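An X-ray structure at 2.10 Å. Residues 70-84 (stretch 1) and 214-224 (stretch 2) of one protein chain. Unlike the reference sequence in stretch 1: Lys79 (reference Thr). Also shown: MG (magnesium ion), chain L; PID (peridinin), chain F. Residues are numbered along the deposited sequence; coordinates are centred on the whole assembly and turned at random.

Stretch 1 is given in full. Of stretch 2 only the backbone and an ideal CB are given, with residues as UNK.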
# COMPACT_ATOMS: atom_id res chain seq x y z
N HIS A 70 6.95 -4.80 10.36
CA HIS A 70 7.01 -3.38 10.09
C HIS A 70 6.35 -2.67 11.23
O HIS A 70 6.82 -1.64 11.66
CB HIS A 70 6.30 -3.01 8.76
CG HIS A 70 7.14 -3.27 7.55
ND1 HIS A 70 7.25 -4.53 7.00
CD2 HIS A 70 7.92 -2.45 6.81
CE1 HIS A 70 8.07 -4.47 5.95
NE2 HIS A 70 8.49 -3.22 5.81
N SER A 71 5.23 -3.21 11.71
CA SER A 71 4.54 -2.55 12.81
C SER A 71 5.44 -2.54 14.05
O SER A 71 5.51 -1.55 14.79
CB SER A 71 3.25 -3.26 13.16
OG SER A 71 2.75 -2.67 14.36
N LYS A 72 6.14 -3.63 14.28
CA LYS A 72 6.99 -3.62 15.43
C LYS A 72 8.14 -2.64 15.23
O LYS A 72 8.58 -1.98 16.19
CB LYS A 72 7.54 -5.01 15.72
CG LYS A 72 8.50 -5.05 16.91
CD LYS A 72 9.03 -6.47 17.12
CE LYS A 72 9.90 -6.57 18.39
NZ LYS A 72 9.18 -5.88 19.50
N ALA A 73 8.61 -2.49 14.00
CA ALA A 73 9.73 -1.60 13.81
C ALA A 73 9.29 -0.16 13.96
O ALA A 73 10.06 0.69 14.43
CB ALA A 73 10.40 -1.85 12.47
N LEU A 74 8.05 0.12 13.58
CA LEU A 74 7.53 1.49 13.70
C LEU A 74 7.48 1.90 15.19
O LEU A 74 7.79 3.04 15.55
CB LEU A 74 6.14 1.60 13.05
CG LEU A 74 6.17 1.60 11.50
CD1 LEU A 74 4.76 1.45 10.96
CD2 LEU A 74 6.79 2.96 11.02
N ASP A 75 7.12 0.96 16.05
CA ASP A 75 7.11 1.22 17.49
C ASP A 75 8.42 1.90 17.95
O ASP A 75 8.38 2.79 18.80
CB ASP A 75 6.90 -0.09 18.27
CG ASP A 75 5.47 -0.64 18.15
OD1 ASP A 75 4.51 0.11 17.81
OD2 ASP A 75 5.28 -1.85 18.43
N SER A 76 9.57 1.50 17.41
CA SER A 76 10.84 2.14 17.80
C SER A 76 11.19 3.37 16.95
O SER A 76 11.81 4.33 17.42
CB SER A 76 12.02 1.12 17.76
OG SER A 76 12.28 0.57 16.47
N ALA A 77 10.76 3.36 15.69
CA ALA A 77 11.08 4.45 14.79
C ALA A 77 10.33 5.71 15.11
O ALA A 77 10.90 6.79 15.11
CB ALA A 77 10.78 4.03 13.35
N LYS A 78 9.05 5.56 15.41
CA LYS A 78 8.22 6.73 15.60
C LYS A 78 8.46 7.53 16.84
O LYS A 78 7.73 8.48 17.08
CB LYS A 78 6.72 6.40 15.43
CG LYS A 78 6.08 5.49 16.48
CD LYS A 78 4.60 5.27 16.14
CE LYS A 78 3.96 4.28 17.07
NZ LYS A 78 2.53 4.03 16.71
N LYS A 79 9.49 7.17 17.59
CA LYS A 79 9.84 7.88 18.81
C LYS A 79 10.97 8.91 18.55
O LYS A 79 11.11 9.88 19.29
CB LYS A 79 10.34 6.92 19.86
CG LYS A 79 11.87 6.85 19.85
CD LYS A 79 12.36 5.46 19.94
CE LYS A 79 13.81 5.37 19.52
NZ LYS A 79 14.21 3.93 19.65
N ASN A 80 11.82 8.66 17.54
CA ASN A 80 12.90 9.59 17.21
C ASN A 80 12.56 10.43 15.96
O ASN A 80 11.73 10.03 15.12
CB ASN A 80 14.25 8.86 17.07
CG ASN A 80 14.25 7.82 15.96
OD1 ASN A 80 14.22 8.17 14.79
ND2 ASN A 80 14.30 6.54 16.33
N ALA A 81 13.15 11.62 15.88
CA ALA A 81 12.83 12.55 14.81
C ALA A 81 13.12 12.04 13.39
O ALA A 81 12.44 12.46 12.42
CB ALA A 81 13.53 13.88 15.05
N LYS A 82 14.12 11.17 13.28
CA LYS A 82 14.55 10.54 12.03
C LYS A 82 13.68 9.33 11.63
O LYS A 82 13.85 8.75 10.55
CB LYS A 82 16.01 10.08 12.16
CG LYS A 82 17.06 11.19 11.99
CD LYS A 82 18.42 10.81 12.60
CE LYS A 82 19.05 9.53 12.00
NZ LYS A 82 19.94 8.78 12.98
N LEU A 83 12.71 8.94 12.47
CA LEU A 83 11.87 7.76 12.18
C LEU A 83 12.76 6.55 11.88
O LEU A 83 12.45 5.72 11.04
CB LEU A 83 10.96 8.03 10.97
CG LEU A 83 9.97 9.18 11.21
CD1 LEU A 83 9.17 9.41 9.96
CD2 LEU A 83 9.04 8.84 12.38
N MET A 84 13.85 6.43 12.62
CA MET A 84 14.80 5.37 12.39
C MET A 84 14.62 4.19 13.33
O MET A 84 14.74 4.32 14.56
CB MET A 84 16.21 5.99 12.50
CG MET A 84 17.37 5.18 11.97
SD MET A 84 17.15 4.71 10.25
CE MET A 84 17.51 2.95 10.40
N UNK A 214 4.59 16.61 9.35
CA UNK A 214 4.40 16.00 10.66
C UNK A 214 4.77 14.54 10.52
O UNK A 214 3.90 13.67 10.52
CB UNK A 214 2.97 16.17 11.17
N UNK A 215 6.07 14.27 10.39
CA UNK A 215 6.61 12.93 10.22
C UNK A 215 6.18 11.93 11.27
O UNK A 215 5.80 10.77 10.96
CB UNK A 215 8.14 13.00 10.21
N UNK A 216 6.23 12.36 12.54
CA UNK A 216 5.88 11.44 13.63
C UNK A 216 4.45 11.03 13.59
O UNK A 216 4.13 9.87 13.83
CB UNK A 216 6.18 12.07 14.99
N UNK A 217 3.58 11.98 13.29
CA UNK A 217 2.17 11.65 13.25
C UNK A 217 1.90 10.72 12.04
O UNK A 217 1.02 9.81 12.10
CB UNK A 217 1.32 12.92 13.17
N UNK A 218 2.63 10.95 10.96
CA UNK A 218 2.45 10.11 9.75
C UNK A 218 2.92 8.65 10.02
O UNK A 218 2.22 7.66 9.65
CB UNK A 218 3.23 10.70 8.57
N UNK A 219 4.10 8.50 10.66
CA UNK A 219 4.59 7.14 10.98
C UNK A 219 3.55 6.46 11.90
O UNK A 219 3.28 5.25 11.80
CB UNK A 219 5.96 7.19 11.65
N UNK A 220 2.97 7.24 12.80
CA UNK A 220 1.99 6.69 13.72
C UNK A 220 0.75 6.28 12.98
O UNK A 220 0.11 5.27 13.30
CB UNK A 220 1.64 7.70 14.82
N UNK A 221 0.38 7.10 12.01
CA UNK A 221 -0.78 6.77 11.20
C UNK A 221 -0.53 5.47 10.44
O UNK A 221 -1.39 4.59 10.38
CB UNK A 221 -1.10 7.91 10.23
N UNK A 222 0.66 5.34 9.87
CA UNK A 222 0.96 4.12 9.11
C UNK A 222 0.90 2.92 10.04
O UNK A 222 0.38 1.86 9.69
CB UNK A 222 2.33 4.21 8.44
N UNK A 223 1.49 3.11 11.22
CA UNK A 223 1.54 2.05 12.20
C UNK A 223 0.14 1.62 12.61
O UNK A 223 -0.15 0.42 12.65
CB UNK A 223 2.34 2.50 13.42
N UNK A 224 -0.74 2.59 12.90
CA UNK A 224 -2.11 2.25 13.30
C UNK A 224 -2.82 1.53 12.18
O UNK A 224 -3.67 0.67 12.43
CB UNK A 224 -2.89 3.50 13.70
MG MG L . 3.30 -0.96 15.90
C1 PID F . 14.85 -11.85 -7.92
C2 PID F . 15.01 -12.91 -9.01
C3 PID F . 13.77 -13.80 -9.07
C4 PID F . 13.63 -14.51 -7.71
C5 PID F . 13.32 -13.54 -6.56
C6 PID F . 14.05 -12.19 -6.66
C7 PID F . 14.25 -11.55 -5.43
C8 PID F . 13.92 -10.22 -5.12
C9 PID F . 14.10 -9.62 -3.88
C10 PID F . 14.64 -10.18 -2.72
C11 PID F . 13.71 -8.39 -3.54
C12 PID F . 13.96 -8.17 -2.24
C13 PID F . 13.67 -7.00 -1.55
C14 PID F . 13.90 -6.73 -0.20
C15 PID F . 13.53 -5.49 0.33
C16 PID F . 13.68 -5.08 1.66
C17 PID F . 13.26 -3.83 2.09
C18 PID F . 13.38 -3.43 3.42
C19 PID F . 12.95 -2.20 3.91
C20 PID F . 13.07 -1.92 5.28
C21 PID F . 12.65 -0.75 5.91
C22 PID F . 12.80 -0.63 7.30
C23 PID F . 12.39 0.43 7.95
C24 PID F . 11.91 1.47 8.58
C25 PID F . 10.46 1.52 9.09
C26 PID F . 9.78 2.75 8.46
C27 PID F . 10.58 4.04 8.66
C28 PID F . 12.03 3.91 8.18
C29 PID F . 12.76 2.72 8.83
C30 PID F . 8.90 5.69 8.36
C31 PID F . 8.28 6.85 7.58
CM1 PID F . 16.00 -10.85 -7.85
CM2 PID F . 13.68 -14.29 -5.27
CM3 PID F . 11.80 -13.33 -6.58
CM4 PID F . 14.55 -7.79 0.71
CM5 PID F . 11.98 0.39 5.13
CM6 PID F . 9.67 0.29 8.64
CM7 PID F . 10.42 1.59 10.62
CM8 PID F . 14.15 2.56 8.21
O1 PID F . 13.53 -11.33 -7.69
O2 PID F . 13.91 -14.80 -10.09
O3 PID F . 15.09 -11.32 -2.62
O4 PID F . 14.55 -9.28 -1.70
O5 PID F . 12.83 2.91 10.25
O6 PID F . 9.98 5.05 7.84
O7 PID F . 8.47 5.40 9.47

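Stretch 2 runs nearly antiparallel to helix 70-77, the axes 9.5 Å apart at closest approach.

Position 214 has phi/psi of -160/73, outside the helix that follows, and its CB meets nothing of stretch 1. A short acceptor would suit this N-cap; it is Asn214, whose OD1 accepts from the backbone N of 217 at 3.2 Å.

At 215, phi is -54 in the first helical turn, where the backbone N need not donate, and the ideal CB lies 3.7 Å from Leu83 CD1. A small apolar residue fits, proline included. Pro215 is found, its CB 3.9 Å from Leu83 CD1.

At 216 the CB points sideways, 4.4 Å from Lys78 O, and the turn from Ala77 to Asn80 leaves carbonyls beyond it. A long donor could reach them. Lys216 extends along the turn, and its NZ donates to Lys79 O at 3.2 Å.

Positions 217 and 218 have no part of stretch 1 near their CBs, so stretch 1 sets no preference; they are Met217 and Met218.

Position 219 points straight at stretch 1, its ideal CB 3.6 Å from Leu83 CD2, 3.9 Å from Lys78 CB and 4.4 Å from Leu74 CD2. So crowded a site asks for alanine or perhaps glycine. Ala219 packs its CB 3.5 Å from Leu83 CD2.

At 220 the CB points sideways, 4.0 Å from Lys78 CD, with the extended lysine running past. An acid, or a neutral acceptor, would suit. Asp220 turns its end inward: OD1 forms a salt bridge with Lys78 NZ at 2.5 Å.

Position 221 faces away, leaving the choice open as far as stretch 1 is concerned; it is Gly221. At 222 the CB points sideways, 4.5 Å from Leu74 CD1, favouring an aliphatic residue. Ile222 sets CG2 3.9 Å from that same Leu74 CD1.

Position 223 carries the strongest demand. Its CB points toward stretch 1, 3.6 Å from Lys78 NZ, and the magnesium ion already has Ser71 O, Ser71 OG and Asp75 OD1 as ligands. Aspartate is the natural answer, glutamate or asparagine less exact ones. Asp223 binds the metal through OD1 at 2.5 Å and OD2 at 2.6 Å, and OD2 also accepts from Lys78 NZ at 2.8 Å. The metal explains why oxygens crowd here without hydrogen bonding: Asp75 OD1 and Asp223 OD2 are 3.1 Å apart.

Position 224 points away and suits a long polar chain; Lys224 folds back, its NZ in a salt bridge with Asp220 OD2 at 2.7 Å.

Stretch 2, residues 214-224: NPKMMADGIDK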
# COMPACT_ATOMS: atom_id res chain seq x y z
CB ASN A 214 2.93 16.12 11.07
CG ASN A 214 2.72 15.88 12.52
OD1 ASN A 214 3.54 15.22 13.20
ND2 ASN A 214 1.61 16.39 13.04
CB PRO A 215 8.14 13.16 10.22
CG PRO A 215 8.29 14.59 9.76
CD PRO A 215 7.14 15.28 10.48
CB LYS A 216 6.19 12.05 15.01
CG LYS A 216 7.67 12.02 15.38
CD LYS A 216 7.85 12.30 16.87
CE LYS A 216 9.33 12.35 17.27
NZ LYS A 216 9.53 12.66 18.74
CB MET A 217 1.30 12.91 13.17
CG MET A 217 -0.17 12.53 13.27
SD MET A 217 -1.27 13.86 13.37
CE MET A 217 -0.87 14.31 15.07
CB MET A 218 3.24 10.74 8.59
CG MET A 218 3.27 9.92 7.29
SD MET A 218 1.68 9.61 6.51
CE MET A 218 1.25 11.18 5.76
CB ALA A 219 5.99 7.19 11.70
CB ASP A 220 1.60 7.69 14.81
CG ASP A 220 0.69 7.05 15.84
OD1 ASP A 220 1.19 6.14 16.52
OD2 ASP A 220 -0.51 7.39 15.95
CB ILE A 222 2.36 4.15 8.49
CG1 ILE A 222 2.46 5.29 7.45
CG2 ILE A 222 2.70 2.76 7.91
CD1 ILE A 222 1.43 5.18 6.29
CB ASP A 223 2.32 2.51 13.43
CG ASP A 223 2.68 1.36 14.31
OD1 ASP A 223 2.64 0.23 13.78
OD2 ASP A 223 3.00 1.57 15.51
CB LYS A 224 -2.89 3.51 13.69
CG LYS A 224 -2.73 3.93 15.20
CD LYS A 224 -3.45 5.23 15.46
CE LYS A 224 -3.39 5.62 16.94
NZ LYS A 224 -1.96 5.64 17.45
O HOH W 1 0.14 2.84 17.46
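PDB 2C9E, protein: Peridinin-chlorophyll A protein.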